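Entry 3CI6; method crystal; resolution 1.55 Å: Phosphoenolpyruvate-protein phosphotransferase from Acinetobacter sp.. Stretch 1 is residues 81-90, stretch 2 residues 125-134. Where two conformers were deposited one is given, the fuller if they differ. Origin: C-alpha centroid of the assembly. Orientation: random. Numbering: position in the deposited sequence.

Stretch 1 (81-90) LVGLVGQREE
Stretch 2 (125-134) RRKVMGVLVV

Val131 is the centre of this contact. It lies on a strand, residues 127-134, packed against a helix that covers residues 81-88 and begins earlier in the chain. The two axes approach to 8.3 Å, and their N-to-C directions differ by 134°, so the strand runs obliquely back along the helix. The register is set by two pairs: Val82 CA lies 6.6 Å from Val131 CA, and Gly86 CA lies 6.3 Å from Val128 CA.

Val131 has phi/psi -140/130 and chi1 176° (t). Its CA-to-CB bond points toward the helix, and it gives the largest covered area of any residue here, 75 Å². Val131 CG1 lies 3.8 Å from Val85 CG1. Val131 CG2 lies 3.7 Å from Val82 O and 4.1 Å from Gly86 N. Val131 CB lies 3.9 Å from Val82 CG1. One valine thus touches three residues of the helix. The CA-to-CB bond of Val82 (chi1 169°, t) points sideways, and that of Val85 (chi1 171°, t) toward the strand. Val82 CG2 also reaches Val133 CG2, at 3.8 Å. Val133 is in the t rotamer too, at 173°, and its CA-to-CB bond points toward the helix. These four valines are buried. Their short, branched, apolar side chains fill the space without leaving a polar group to satisfy.

Val131 and Val133 alternate with Leu132, whose CA-to-CB bond points away from the helix. Gly130, at phi/psi 168/-176, has no contact with the helix. The selenomethionine at Met129, with phi/psi -93/-21, is out of reach.

Toward the helix C-terminus the backbones come close at Gly86. Gly86 O is 3.4 Å from Val128 CG2, the closest contact between the stretches. The CA-to-CB bond of Val128 (phi/psi -77/119, chi1 171°, t) points toward the helix. Gly86 touches both Val128 and Val131 through backbone atoms.

Residues 81-87 have phi/psi near -65/-40, and Arg88 drifts to -79/-19. The helix has i to i+4 hydrogen bonds such as Gly86 N to Val82 O, 3.1 Å. The bond from Glu89 N to Val85 O, 2.9 Å, is weak. Glu89 then leaves helical geometry with positive phi, at 57/38.

Glu89 starts the polar edge. Its CA-to-CB bond points sideways, but the end of its side chain comes nearer the strand (chi1 -52°, m; chi2 179°, t; chi3 3°). Glu89 CG packs 4.0 Å from Val128 CG2. The carboxylate makes no direct hydrogen bond to the second stretch; Glu89 OE2 is 4.4 Å from Arg126 O. Two waters bridge the carboxylate to Arg126 O, in the loop just before the strand. Water 1 donates to Glu89 OE1 at 2.6 Å and to Arg126 O at 2.9 Å. Water 2 donates to Glu89 OE2 at 2.8 Å and to Arg126 O at 2.7 Å. A carboxylate and a backbone carbonyl carry no hydrogen to give, so each water donates to both. Arg126 (phi/psi 69/3) turns the end of its side chain away.

No direct hydrogen bond joins the stretches, which bury 312 Å² in all.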

# COMPACT_ATOMS: atom_id res chain seq x y z
N LEU B 81 4.69 19.74 -13.95
CA LEU B 81 4.46 18.29 -14.07
C LEU B 81 3.92 17.66 -12.79
O LEU B 81 3.09 16.74 -12.88
CB LEU B 81 5.72 17.56 -14.54
CG LEU B 81 6.18 17.88 -15.95
CD1 LEU B 81 7.63 17.39 -16.17
CD2 LEU B 81 5.14 17.27 -16.95
N VAL B 82 4.37 18.10 -11.61
CA VAL B 82 3.82 17.56 -10.38
C VAL B 82 2.32 17.88 -10.28
O VAL B 82 1.48 17.01 -9.96
CB VAL B 82 4.59 18.08 -9.12
CG1 VAL B 82 3.86 17.74 -7.84
CG2 VAL B 82 6.07 17.58 -9.14
N GLY B 83 1.97 19.14 -10.58
CA GLY B 83 0.55 19.50 -10.59
C GLY B 83 -0.24 18.66 -11.57
O GLY B 83 -1.39 18.29 -11.30
N LEU B 84 0.36 18.36 -12.73
CA LEU B 84 -0.36 17.62 -13.75
C LEU B 84 -0.64 16.19 -13.31
O LEU B 84 -1.73 15.67 -13.56
CB LEU B 84 0.42 17.61 -15.06
CG LEU B 84 -0.28 17.03 -16.28
CD1 LEU B 84 -1.47 17.86 -16.70
CD2 LEU B 84 0.69 16.90 -17.46
N VAL B 85 0.33 15.57 -12.64
CA VAL B 85 0.16 14.22 -12.11
C VAL B 85 -1.04 14.23 -11.16
O VAL B 85 -1.90 13.35 -11.19
CB VAL B 85 1.39 13.71 -11.38
CG1 VAL B 85 1.11 12.41 -10.65
CG2 VAL B 85 2.59 13.51 -12.36
N GLY B 86 -1.10 15.24 -10.30
CA GLY B 86 -2.20 15.36 -9.35
C GLY B 86 -3.52 15.66 -9.99
O GLY B 86 -4.57 15.13 -9.55
N GLN B 87 -3.54 16.51 -11.01
CA GLN B 87 -4.79 16.86 -11.70
C GLN B 87 -5.37 15.70 -12.54
O GLN B 87 -6.58 15.41 -12.51
CB GLN B 87 -4.56 18.05 -12.64
CG GLN B 87 -4.33 19.39 -12.02
CD GLN B 87 -3.95 20.47 -13.10
OE1 GLN B 87 -3.08 20.25 -13.98
NE2 GLN B 87 -4.59 21.59 -13.02
N ARG B 88 -4.48 15.03 -13.28
CA ARG B 88 -4.87 13.91 -14.10
C ARG B 88 -5.04 12.62 -13.32
O ARG B 88 -5.65 11.67 -13.84
CB ARG B 88 -3.88 13.73 -15.21
CG ARG B 88 -3.93 14.86 -16.22
CD ARG B 88 -3.21 14.51 -17.54
NE ARG B 88 -3.93 13.46 -18.21
CZ ARG B 88 -5.02 13.61 -18.92
NH1 ARG B 88 -5.49 14.80 -19.24
NH2 ARG B 88 -5.62 12.51 -19.34
N GLU B 89 -4.47 12.54 -12.12
CA GLU B 89 -4.55 11.32 -11.31
C GLU B 89 -3.98 10.12 -12.06
O GLU B 89 -4.54 9.01 -11.98
CB GLU B 89 -5.99 11.05 -10.84
CG GLU B 89 -6.60 12.27 -10.16
CD GLU B 89 -8.03 12.09 -9.69
OE1 GLU B 89 -8.61 10.99 -9.83
OE2 GLU B 89 -8.56 13.11 -9.17
N GLU B 90 -2.91 10.36 -12.82
CA GLU B 90 -2.26 9.38 -13.72
C GLU B 90 -0.75 9.47 -13.49
O GLU B 90 -0.23 10.53 -13.21
CB GLU B 90 -2.50 9.73 -15.24
CG GLU B 90 -3.90 9.57 -15.79
CD GLU B 90 -4.12 10.28 -17.11
OE1 GLU B 90 -3.17 10.91 -17.63
OE2 GLU B 90 -5.26 10.21 -17.61
N ARG B 125 -8.98 6.91 -1.35
CA ARG B 125 -10.41 7.13 -1.43
C ARG B 125 -10.77 8.19 -2.47
O ARG B 125 -11.56 9.13 -2.20
CB ARG B 125 -10.96 7.54 -0.08
CG ARG B 125 -12.47 7.41 -0.06
CD ARG B 125 -13.07 6.74 1.15
NE ARG B 125 -12.31 5.60 1.65
CZ ARG B 125 -12.28 5.26 2.94
NH1 ARG B 125 -12.99 5.95 3.84
NH2 ARG B 125 -11.54 4.21 3.33
N ARG B 126 -10.17 8.03 -3.66
CA ARG B 126 -10.36 8.92 -4.80
C ARG B 126 -9.78 10.32 -4.64
O ARG B 126 -9.96 11.14 -5.55
CB ARG B 126 -11.83 9.01 -5.21
CG ARG B 126 -12.47 7.64 -5.53
CD ARG B 126 -13.89 7.77 -5.92
NE ARG B 126 -14.41 6.48 -6.42
CZ ARG B 126 -15.61 6.34 -6.96
NH1 ARG B 126 -16.43 7.36 -7.03
NH2 ARG B 126 -15.97 5.17 -7.42
N LYS B 127 -9.10 10.62 -3.54
CA LYS B 127 -8.52 11.94 -3.31
C LYS B 127 -6.99 11.89 -3.47
O LYS B 127 -6.34 10.96 -3.04
CB LYS B 127 -8.85 12.41 -1.89
CG LYS B 127 -8.37 13.79 -1.50
CD LYS B 127 -8.89 14.13 -0.10
CE LYS B 127 -8.38 15.46 0.38
NZ LYS B 127 -8.59 16.51 -0.63
N VAL B 128 -6.43 12.92 -4.10
CA VAL B 128 -4.98 13.02 -4.23
C VAL B 128 -4.35 13.48 -2.93
O VAL B 128 -4.73 14.53 -2.40
CB VAL B 128 -4.58 14.00 -5.34
CG1 VAL B 128 -3.10 14.23 -5.30
CG2 VAL B 128 -4.98 13.42 -6.68
N MSE B 129 -3.50 12.64 -2.37
CA MSE B 129 -2.80 12.91 -1.15
C MSE B 129 -1.42 13.52 -1.42
O MSE B 129 -0.83 14.14 -0.55
CB MSE B 129 -2.58 11.64 -0.33
CG MSE B 129 -3.80 10.84 0.14
SE MSE B 129 -4.69 11.72 1.57
CE MSE B 129 -5.78 12.32 0.40
N GLY B 130 -0.89 13.32 -2.63
CA GLY B 130 0.50 13.74 -2.92
C GLY B 130 0.96 13.16 -4.23
O GLY B 130 0.18 12.53 -4.93
N VAL B 131 2.22 13.42 -4.54
CA VAL B 131 2.86 12.96 -5.76
C VAL B 131 4.26 12.52 -5.42
O VAL B 131 5.01 13.23 -4.79
CB VAL B 131 2.89 14.07 -6.83
CG1 VAL B 131 3.67 13.55 -8.05
CG2 VAL B 131 1.47 14.54 -7.19
N LEU B 132 4.61 11.31 -5.86
CA LEU B 132 5.96 10.80 -5.78
C LEU B 132 6.68 11.09 -7.08
O LEU B 132 6.13 10.87 -8.16
CB LEU B 132 5.92 9.31 -5.51
CG LEU B 132 7.34 8.82 -5.55
CD1 LEU B 132 7.81 8.65 -4.21
CD2 LEU B 132 7.60 7.69 -6.53
N VAL B 133 7.91 11.61 -6.98
CA VAL B 133 8.68 11.98 -8.16
C VAL B 133 10.02 11.25 -8.15
O VAL B 133 10.74 11.30 -7.16
CB VAL B 133 8.90 13.48 -8.17
CG1 VAL B 133 9.85 13.85 -9.28
CG2 VAL B 133 7.55 14.24 -8.28
N VAL B 134 10.35 10.59 -9.25
CA VAL B 134 11.66 10.01 -9.51
C VAL B 134 12.27 10.80 -10.66
O VAL B 134 11.62 11.03 -11.70
CB VAL B 134 11.53 8.51 -9.81
CG1 VAL B 134 12.74 7.99 -10.51
CG2 VAL B 134 11.22 7.72 -8.54
O HOH W 1 -10.57 10.20 -8.24
O HOH W 2 -9.80 13.52 -6.71